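Local coordinates for reticulocyte binding protein (PDB 3FAW) that probably hydrolyses alpha-1,6-glucosidic linkages of pullulan and related branched alpha-glucans as a secreted, cell-wall-attached streptococcal pullulanase, at residues G514-D519 with T614-S619; Q568-A571 with T577-D580; W344-Q349 with G453-M458; G309-Q314 with L700-D705. All coordinates share one frame; numbering follows the deposited sequence. Where two conformers were deposited one is given.

Interaction 1 (G514-D519 with T614-S619); sequences GVFSDD and TAFIHS
F516 and F616 meet as a T-shaped aromatic pair and together make up the whole of this contact. The leading edge of the F516 ring is driven into the face of the F616 ring: F516 CE1 stands 3.5 Å above the F616 plane, over its centre, and F516 CZ comes to 3.7 Å from F616 CE1. With planes 84° apart and centroids 4.8 Å apart, the edge-to-face geometry is nearly perpendicular. The first torsions bring the rings together from strands that do not pair directly, since the CA atoms of F516 and F616 are 8.8 Å apart. F616 places CG anti to its backbone N (chi1 -176°), reaching inward, whereas F516 sets CG anti to its carbonyl carbon (chi1 -76°) and closes the gap with the far end of its ring.

This tight part is wholly buried. F516 is also in an edge-to-face pair with Y569, and V567 of the intervening strand touches both phenylalanines. The looser side follows F516, where the chain turns through the N-cap position S517 into helix 518-525. D518 and D519 there are partly exposed, well away from strand 614-618, and bonded to N557 and G556 respectively. Two non-adjacent strands, 513-516 and 614-618, flanking strand 566-568, thus meet through aromatic side chains inside the barrel, an arrangement that belongs to the filled interior of a closed eight-stranded parallel TIM barrel.

Interaction 2 (Q568-A571 with T577-D580); sequences QYIA and TLHD
I570 and A571 receive L578 from the start of the following helix, and what passes directly between the two segments is apolar. The branch tips do most of the work: I570 CD1 approaches L578 CD2 to 3.5 Å, a close fit for two methyl groups, with L578 CD1 a little farther off at 3.9 Å from I570 CD1. I570 holds CG1 between its backbone N and carbonyl carbon (chi1 52°) and then runs out extended, carrying CD1 to the leucine. Beside this pair, A571 CB lies 4.1 Å from L578 CB, where the two backbones come nearest. L601 and N605 of helix 590-609 also touch L578, and I608 of that helix touches I570, so the packing continues onto helix 590-609.

The hydrogen bonds lie within 577-580 and shape the helix end that presents L578. T577, the N-cap, accepts from D580 N at its OG1 over 3.2 Å, while its hydroxyl also bonds R625 O. Within the first turn, H579 ND1 donates to the carboxylate of its neighbour, D580 OD1, at 3.0 Å along an almost straight line (171°); the oxygen lies in the imidazole plane but is approached on the anti side of the carboxylate. T626 OG1 and K627 N bind the same carboxylate, which should fix its rotation. Five residues separate the segments, and the whole is a strand-to-helix connection of the (beta/alpha)8 barrel, leading from strand 566-568 to the N-capped start of helix 578-586.

Interaction 3 (W344-Q349 with G453-M458); sequences WGYDPQ and GFRFDM
Y346 lays its ring beside a joined pair of side chains, R455 and D457. Y346 CE1 comes to 3.5 Å from D457 OD1 and 3.8 Å from R455 NH2, both oblique to the ring, while the hydroxyl Y346 OH sits over one face of the guanidinium. Ring and carboxylate planes are only 27° apart, the guanidinium being turned more steeply against the ring.

The torsions fit this arrangement. Y346 sets CG anti to its carbonyl carbon (chi1 -61°), its ring reaching toward 453-458. D457 keeps CG anti to its backbone N, and so does R455, but the arginine chain then bends at chi2 and again at chi3 (68°), folding back until R455 NH2 forms a salt bridge of 2.8 Å with D457 OD1. The carboxylate uses its anti lone pair, and the bond is noticeably bent.

D389 is salt-bridged to R455 NH2 and hydrogen-bonded to Y346 OH. N393 holds D457 OD2, and the E486 carboxylate lies close to D457 OD1. Following the fourth barrel strand, D457 probably corresponds to the nucleophile, as in relatives of glycoside hydrolase family 13. The chemistry suggests a probable active-site carboxylate oriented by an arginine, with D389 tying the tyrosine to that same arginine.

Interaction 4 (G309-Q314 with L700-D705); sequences GVTHIQ and LRRSTD
G309 opens the contact through its carbonyl, which R702 reaches from the end of helix 685-703. R702 NH1 donates to G309 O over 3.2 Å at 146°, arriving from well above the carbonyl plane, and R702 CD lies 3.5 Å from the same oxygen. Positive phi at G309, the first residue to leave helix 302-308, turns the chain out of that helix. V310 comes next and points its side chain away from the arginine, to pack on Y271.

T311 turns back toward R702. Its methyl, T311 CG2, rests 3.5 Å above the guanidinium plane, over the centre, at 3.5 Å from R702 CZ. A single bend in the arginine chain, at chi3 (66°), sets the flat group with G309 O near its edge, tilted 22° from the plane, and the methyl over a face. The other branch of the threonine looks to its neighbour: T311 OG1 and H312 ND1 are hydrogen-bonded at 2.7 Å, the oxygen lying in the imidazole plane, and OG1 also bonds V269 N.

From H312 on the chain is strand 312-315, with I313 against L302 and L305 of helix 302-308 and Q314 against strand 269-273. The strand runs between strands 269-273 and 385-390 of the barrel, while helix 685-703 packs L700 on strand 775-778 of the C-terminal sheet and so lies between barrel and sheet.

How the interactions relate
Read from the N terminus, interaction 4 opens first, at 309-314, and closes last, at 700-705, enclosing the other three. Interaction 3 opens at 344-349 and closes at 453-458, before interaction 1 begins at 514-519. Interaction 2 opens and closes a short loop, 568-571 with 577-580, inside the span that interaction 1 completes at 614-619. The contacts are thus nested or in series, and none cross. Interactions 1, 3 and 4 share the barrel sheet, and interaction 2 meets interaction 1 alone, Q568 N lying 2.7 Å from T614 O. Together they tie barrel interior, the loop around 344-349, a capped helix and the helix before the C-terminal sheet.

Interaction 1 (G514-D519 with T614-S619)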
# COMPACT_ATOMS: atom_id res chain seq x y z
N GLY A 514 -1.97 12.00 0.82
CA GLY A 514 -2.27 12.15 -0.62
C GLY A 514 -2.75 10.85 -1.25
O GLY A 514 -2.39 9.77 -0.80
N VAL A 515 -3.56 10.95 -2.30
CA VAL A 515 -4.09 9.76 -2.97
C VAL A 515 -3.69 9.69 -4.44
O VAL A 515 -3.50 10.72 -5.10
CB VAL A 515 -5.63 9.68 -2.88
CG1 VAL A 515 -6.08 9.59 -1.42
CG2 VAL A 515 -6.28 10.86 -3.60
N PHE A 516 -3.57 8.46 -4.95
CA PHE A 516 -3.25 8.23 -6.36
C PHE A 516 -4.32 8.81 -7.27
O PHE A 516 -5.51 8.67 -7.02
CB PHE A 516 -3.08 6.73 -6.63
CG PHE A 516 -1.78 6.18 -6.14
CD1 PHE A 516 -0.65 6.24 -6.94
CD2 PHE A 516 -1.67 5.64 -4.86
CE1 PHE A 516 0.57 5.74 -6.48
CE2 PHE A 516 -0.46 5.15 -4.40
CZ PHE A 516 0.66 5.20 -5.21
N SER A 517 -3.86 9.48 -8.33
CA SER A 517 -4.75 10.06 -9.32
C SER A 517 -4.97 9.11 -10.50
O SER A 517 -4.20 9.10 -11.46
CB SER A 517 -4.21 11.40 -9.82
OG SER A 517 -5.11 12.00 -10.74
N ASP A 518 -6.04 8.33 -10.42
CA ASP A 518 -6.42 7.45 -11.53
C ASP A 518 -6.87 8.23 -12.78
O ASP A 518 -6.79 7.71 -13.90
CB ASP A 518 -7.49 6.41 -11.11
CG ASP A 518 -8.69 7.03 -10.41
OD1 ASP A 518 -8.60 8.14 -9.85
OD2 ASP A 518 -9.75 6.37 -10.40
N ASP A 519 -7.31 9.47 -12.59
CA ASP A 519 -7.75 10.33 -13.69
C ASP A 519 -6.61 10.69 -14.65
O ASP A 519 -6.78 10.60 -15.87
CB ASP A 519 -8.38 11.62 -13.14
CG ASP A 519 -9.30 12.29 -14.14
OD1 ASP A 519 -10.05 11.58 -14.84
OD2 ASP A 519 -9.31 13.54 -14.21
N THR A 614 2.55 15.41 -6.08
CA THR A 614 3.60 14.43 -5.76
C THR A 614 3.82 13.49 -6.95
O THR A 614 2.88 12.86 -7.44
CB THR A 614 3.23 13.60 -4.51
OG1 THR A 614 3.18 14.47 -3.36
CG2 THR A 614 4.26 12.50 -4.24
N ALA A 615 5.07 13.39 -7.41
CA ALA A 615 5.42 12.57 -8.56
C ALA A 615 5.74 11.14 -8.13
O ALA A 615 6.48 10.93 -7.17
CB ALA A 615 6.61 13.17 -9.31
N PHE A 616 5.16 10.17 -8.84
CA PHE A 616 5.31 8.75 -8.53
C PHE A 616 5.83 8.01 -9.77
O PHE A 616 5.27 8.16 -10.86
CB PHE A 616 3.96 8.18 -8.10
CG PHE A 616 4.00 6.73 -7.68
CD1 PHE A 616 4.24 6.39 -6.35
CD2 PHE A 616 3.76 5.71 -8.60
CE1 PHE A 616 4.26 5.07 -5.96
CE2 PHE A 616 3.79 4.39 -8.21
CZ PHE A 616 4.03 4.06 -6.88
N ILE A 617 6.88 7.21 -9.59
CA ILE A 617 7.47 6.42 -10.67
C ILE A 617 7.53 4.94 -10.27
O ILE A 617 8.01 4.61 -9.19
CB ILE A 617 8.91 6.91 -11.00
CG1 ILE A 617 8.89 8.37 -11.48
CG2 ILE A 617 9.57 6.01 -12.04
CD1 ILE A 617 8.17 8.59 -12.81
N HIS A 618 7.02 4.07 -11.13
CA HIS A 618 7.13 2.62 -10.93
C HIS A 618 8.54 2.15 -11.27
O HIS A 618 9.10 2.57 -12.28
CB HIS A 618 6.10 1.89 -11.81
CG HIS A 618 6.20 0.40 -11.75
ND1 HIS A 618 6.34 -0.53 -12.73
CD2 HIS A 618 6.13 -0.31 -10.57
CE1 HIS A 618 6.37 -1.76 -12.13
NE2 HIS A 618 6.24 -1.60 -10.82
N SER A 619 9.12 1.29 -10.45
CA SER A 619 10.45 0.75 -10.74
C SER A 619 10.44 0.09 -12.11
O SER A 619 9.63 -0.80 -12.37
CB SER A 619 10.90 -0.25 -9.68
OG SER A 619 12.17 -0.78 -9.98

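Interaction 2 (Q568-A571 with T577-D580)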
# COMPACT_ATOMS: atom_id res chain seq x y z
N GLN A 568 0.59 11.87 -8.59
CA GLN A 568 0.55 11.75 -10.06
C GLN A 568 1.30 10.51 -10.52
O GLN A 568 2.48 10.34 -10.20
CB GLN A 568 1.19 12.98 -10.72
CG GLN A 568 0.63 14.34 -10.27
CD GLN A 568 -0.70 14.70 -10.93
OE1 GLN A 568 -1.49 13.83 -11.28
NE2 GLN A 568 -0.95 15.99 -11.08
N TYR A 569 0.62 9.64 -11.26
CA TYR A 569 1.24 8.43 -11.78
C TYR A 569 0.58 7.93 -13.06
O TYR A 569 -0.58 8.25 -13.35
CB TYR A 569 1.24 7.33 -10.72
CG TYR A 569 -0.02 6.49 -10.59
CD1 TYR A 569 -1.28 7.09 -10.50
CD2 TYR A 569 0.05 5.11 -10.51
CE1 TYR A 569 -2.44 6.31 -10.36
CE2 TYR A 569 -1.09 4.33 -10.36
CZ TYR A 569 -2.33 4.93 -10.29
OH TYR A 569 -3.45 4.15 -10.14
N ILE A 570 1.34 7.14 -13.81
CA ILE A 570 0.81 6.43 -14.98
C ILE A 570 1.11 4.92 -14.95
O ILE A 570 0.60 4.17 -15.79
CB ILE A 570 1.31 7.06 -16.31
CG1 ILE A 570 2.84 7.20 -16.33
CG2 ILE A 570 0.62 8.40 -16.53
CD1 ILE A 570 3.39 7.73 -17.64
N ALA A 571 1.90 4.47 -13.98
CA ALA A 571 2.16 3.03 -13.80
C ALA A 571 2.53 2.70 -12.36
O ALA A 571 2.91 3.57 -11.58
CB ALA A 571 3.24 2.57 -14.74
N THR A 577 2.66 -2.84 -17.31
CA THR A 577 3.72 -1.83 -17.24
C THR A 577 3.45 -0.75 -18.29
O THR A 577 2.70 -0.97 -19.25
CB THR A 577 5.14 -2.41 -17.49
OG1 THR A 577 5.27 -2.81 -18.86
CG2 THR A 577 5.44 -3.60 -16.57
N LEU A 578 4.07 0.41 -18.11
CA LEU A 578 3.92 1.53 -19.04
C LEU A 578 4.29 1.14 -20.47
O LEU A 578 3.60 1.52 -21.42
CB LEU A 578 4.76 2.73 -18.58
CG LEU A 578 4.61 4.01 -19.40
CD1 LEU A 578 3.14 4.39 -19.57
CD2 LEU A 578 5.42 5.14 -18.76
N HIS A 579 5.39 0.41 -20.63
CA HIS A 579 5.82 -0.09 -21.94
C HIS A 579 4.77 -1.00 -22.57
O HIS A 579 4.37 -0.80 -23.73
CB HIS A 579 7.14 -0.85 -21.79
CG HIS A 579 7.60 -1.52 -23.05
ND1 HIS A 579 7.21 -2.79 -23.40
CD2 HIS A 579 8.42 -1.09 -24.04
CE1 HIS A 579 7.77 -3.12 -24.55
NE2 HIS A 579 8.51 -2.10 -24.96
N ASP A 580 4.32 -1.99 -21.80
CA ASP A 580 3.41 -3.01 -22.30
C ASP A 580 2.02 -2.47 -22.64
O ASP A 580 1.40 -2.92 -23.60
CB ASP A 580 3.29 -4.17 -21.29
CG ASP A 580 4.59 -4.96 -21.14
OD1 ASP A 580 5.53 -4.79 -21.94
OD2 ASP A 580 4.67 -5.77 -20.20

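Interaction 3 (W344-Q349 with G453-M458)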
# COMPACT_ATOMS: atom_id res chain seq x y z
N TRP A 344 4.00 -10.64 -3.96
CA TRP A 344 4.11 -9.19 -3.73
C TRP A 344 4.07 -8.88 -2.24
O TRP A 344 4.81 -8.02 -1.77
CB TRP A 344 2.98 -8.41 -4.42
CG TRP A 344 3.16 -8.14 -5.88
CD1 TRP A 344 4.33 -8.15 -6.59
CD2 TRP A 344 2.13 -7.79 -6.82
NE1 TRP A 344 4.09 -7.85 -7.91
CE2 TRP A 344 2.75 -7.62 -8.08
CE3 TRP A 344 0.74 -7.61 -6.72
CZ2 TRP A 344 2.03 -7.28 -9.23
CZ3 TRP A 344 0.03 -7.27 -7.86
CH2 TRP A 344 0.68 -7.11 -9.10
N GLY A 345 3.20 -9.58 -1.52
CA GLY A 345 3.09 -9.45 -0.07
C GLY A 345 1.76 -8.94 0.46
O GLY A 345 1.67 -8.55 1.62
N TYR A 346 0.71 -8.98 -0.37
CA TYR A 346 -0.61 -8.48 0.03
C TYR A 346 -1.47 -9.60 0.64
O TYR A 346 -2.68 -9.66 0.40
CB TYR A 346 -1.30 -7.79 -1.15
CG TYR A 346 -0.52 -6.60 -1.64
CD1 TYR A 346 -0.50 -5.41 -0.92
CD2 TYR A 346 0.24 -6.67 -2.81
CE1 TYR A 346 0.24 -4.32 -1.35
CE2 TYR A 346 0.99 -5.58 -3.25
CZ TYR A 346 0.98 -4.41 -2.52
OH TYR A 346 1.72 -3.34 -2.95
N ASP A 347 -0.84 -10.45 1.44
CA ASP A 347 -1.50 -11.49 2.23
C ASP A 347 -1.02 -11.39 3.68
O ASP A 347 -0.29 -12.26 4.16
CB ASP A 347 -1.18 -12.88 1.66
CG ASP A 347 -1.49 -12.98 0.17
OD1 ASP A 347 -2.62 -12.66 -0.23
OD2 ASP A 347 -0.59 -13.40 -0.59
N PRO A 348 -1.41 -10.32 4.39
CA PRO A 348 -0.81 -9.99 5.68
C PRO A 348 -0.97 -11.03 6.80
O PRO A 348 -2.08 -11.49 7.08
CB PRO A 348 -1.51 -8.68 6.06
CG PRO A 348 -1.92 -8.11 4.76
CD PRO A 348 -2.41 -9.30 4.02
N GLN A 349 0.16 -11.37 7.42
CA GLN A 349 0.18 -12.21 8.61
C GLN A 349 0.48 -11.39 9.87
O GLN A 349 -0.15 -11.61 10.92
CB GLN A 349 1.20 -13.33 8.44
CG GLN A 349 1.29 -14.26 9.62
CD GLN A 349 2.08 -15.51 9.32
OE1 GLN A 349 1.55 -16.64 9.73
NE2 GLN A 349 3.16 -15.46 8.73
N GLY A 453 8.02 7.58 5.46
CA GLY A 453 6.67 7.66 4.94
C GLY A 453 6.01 6.31 4.82
O GLY A 453 6.65 5.28 5.00
N PHE A 454 4.71 6.32 4.52
CA PHE A 454 3.92 5.09 4.38
C PHE A 454 2.97 5.18 3.20
O PHE A 454 2.42 6.26 2.91
CB PHE A 454 3.11 4.82 5.66
CG PHE A 454 3.97 4.53 6.86
CD1 PHE A 454 4.39 3.23 7.13
CD2 PHE A 454 4.35 5.55 7.73
CE1 PHE A 454 5.18 2.96 8.23
CE2 PHE A 454 5.14 5.28 8.83
CZ PHE A 454 5.56 3.99 9.08
N ARG A 455 2.76 4.05 2.52
CA ARG A 455 1.74 3.92 1.47
C ARG A 455 0.68 2.93 1.92
O ARG A 455 0.99 1.78 2.20
CB ARG A 455 2.33 3.46 0.13
CG ARG A 455 1.36 3.67 -1.03
CD ARG A 455 1.25 2.53 -2.03
NE ARG A 455 0.63 1.32 -1.50
CZ ARG A 455 -0.07 0.43 -2.21
NH1 ARG A 455 -0.29 0.57 -3.51
NH2 ARG A 455 -0.57 -0.63 -1.60
N PHE A 456 -0.58 3.37 1.95
CA PHE A 456 -1.68 2.51 2.39
C PHE A 456 -2.37 1.80 1.23
O PHE A 456 -2.86 2.44 0.29
CB PHE A 456 -2.71 3.32 3.18
CG PHE A 456 -2.23 3.76 4.54
CD1 PHE A 456 -2.29 2.89 5.63
CD2 PHE A 456 -1.74 5.04 4.74
CE1 PHE A 456 -1.86 3.30 6.89
CE2 PHE A 456 -1.31 5.46 5.99
CZ PHE A 456 -1.37 4.59 7.06
N ASP A 457 -2.41 0.48 1.30
CA ASP A 457 -3.13 -0.34 0.34
C ASP A 457 -4.63 -0.23 0.63
O ASP A 457 -5.05 -0.31 1.79
CB ASP A 457 -2.68 -1.80 0.46
CG ASP A 457 -3.15 -2.66 -0.70
OD1 ASP A 457 -2.68 -2.45 -1.85
OD2 ASP A 457 -3.99 -3.55 -0.47
N MET A 458 -5.41 -0.01 -0.42
CA MET A 458 -6.86 0.14 -0.31
C MET A 458 -7.24 0.99 0.90
O MET A 458 -8.05 0.58 1.75
CB MET A 458 -7.52 -1.24 -0.26
CG MET A 458 -7.23 -2.08 -1.50
SD MET A 458 -8.25 -3.56 -1.64
CE MET A 458 -9.87 -2.84 -1.91

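Interaction 4 (G309-Q314 with L700-D705)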
# COMPACT_ATOMS: atom_id res chain seq x y z
N GLY A 309 17.87 9.91 -9.16
CA GLY A 309 17.49 11.20 -8.57
C GLY A 309 16.21 11.21 -7.75
O GLY A 309 15.77 12.27 -7.30
N VAL A 310 15.60 10.04 -7.55
CA VAL A 310 14.39 9.93 -6.74
C VAL A 310 14.69 10.32 -5.30
O VAL A 310 15.83 10.18 -4.83
CB VAL A 310 13.80 8.50 -6.79
CG1 VAL A 310 13.38 8.15 -8.21
CG2 VAL A 310 14.80 7.48 -6.24
N THR A 311 13.68 10.83 -4.60
CA THR A 311 13.85 11.26 -3.20
C THR A 311 13.50 10.13 -2.23
O THR A 311 14.17 9.97 -1.20
CB THR A 311 12.97 12.49 -2.87
OG1 THR A 311 11.58 12.14 -2.96
CG2 THR A 311 13.28 13.63 -3.82
N HIS A 312 12.46 9.36 -2.56
CA HIS A 312 11.94 8.30 -1.71
C HIS A 312 11.87 6.95 -2.43
O HIS A 312 11.39 6.86 -3.57
CB HIS A 312 10.54 8.65 -1.21
CG HIS A 312 10.51 9.78 -0.23
ND1 HIS A 312 10.64 11.10 -0.61
CD2 HIS A 312 10.36 9.79 1.12
CE1 HIS A 312 10.57 11.87 0.46
NE2 HIS A 312 10.40 11.10 1.52
N ILE A 313 12.34 5.90 -1.77
CA ILE A 313 12.19 4.53 -2.26
C ILE A 313 11.03 3.87 -1.52
O ILE A 313 11.07 3.72 -0.29
CB ILE A 313 13.49 3.73 -2.07
CG1 ILE A 313 14.65 4.42 -2.79
CG2 ILE A 313 13.32 2.30 -2.58
CD1 ILE A 313 16.02 3.82 -2.48
N GLN A 314 9.99 3.51 -2.26
CA GLN A 314 8.84 2.81 -1.71
C GLN A 314 9.00 1.30 -1.88
O GLN A 314 9.17 0.81 -3.00
CB GLN A 314 7.56 3.27 -2.40
CG GLN A 314 6.28 2.65 -1.85
CD GLN A 314 5.04 3.30 -2.42
OE1 GLN A 314 4.85 4.52 -2.32
NE2 GLN A 314 4.18 2.48 -3.04
N LEU A 700 15.56 18.14 -13.67
CA LEU A 700 14.76 19.32 -14.01
C LEU A 700 13.71 19.61 -12.93
O LEU A 700 13.64 20.72 -12.41
CB LEU A 700 14.08 19.14 -15.37
CG LEU A 700 13.10 20.23 -15.83
CD1 LEU A 700 13.75 21.61 -15.78
CD2 LEU A 700 12.57 19.92 -17.22
N ARG A 701 12.92 18.59 -12.59
CA ARG A 701 11.85 18.75 -11.60
C ARG A 701 12.36 19.29 -10.26
O ARG A 701 11.75 20.19 -9.70
CB ARG A 701 11.12 17.42 -11.37
CG ARG A 701 10.00 17.51 -10.36
CD ARG A 701 9.14 16.25 -10.31
NE ARG A 701 7.99 16.44 -9.44
CZ ARG A 701 6.91 17.16 -9.75
NH1 ARG A 701 6.80 17.76 -10.93
NH2 ARG A 701 5.92 17.27 -8.87
N ARG A 702 13.46 18.74 -9.77
CA ARG A 702 14.02 19.12 -8.48
C ARG A 702 14.81 20.44 -8.53
O ARG A 702 15.09 21.04 -7.48
CB ARG A 702 14.91 18.00 -7.93
CG ARG A 702 14.14 16.69 -7.69
CD ARG A 702 14.97 15.66 -6.93
NE ARG A 702 15.26 16.10 -5.56
CZ ARG A 702 16.12 15.50 -4.73
NH1 ARG A 702 16.79 14.41 -5.11
NH2 ARG A 702 16.32 15.99 -3.51
N SER A 703 15.14 20.89 -9.73
CA SER A 703 15.92 22.12 -9.91
C SER A 703 15.11 23.40 -9.70
O SER A 703 15.69 24.47 -9.53
CB SER A 703 16.56 22.14 -11.30
OG SER A 703 15.60 22.40 -12.31
N THR A 704 13.78 23.30 -9.73
CA THR A 704 12.93 24.50 -9.69
C THR A 704 11.54 24.20 -9.11
O THR A 704 10.90 23.22 -9.48
CB THR A 704 12.77 25.11 -11.10
OG1 THR A 704 11.81 26.18 -11.07
CG2 THR A 704 12.30 24.06 -12.10
N ASP A 705 11.07 25.09 -8.23
CA ASP A 705 9.72 24.96 -7.66
C ASP A 705 8.59 25.34 -8.63
O ASP A 705 7.41 25.31 -8.25
CB ASP A 705 9.61 25.74 -6.33
CG ASP A 705 9.78 27.25 -6.50
OD1 ASP A 705 9.30 27.82 -7.50
OD2 ASP A 705 10.38 27.87 -5.60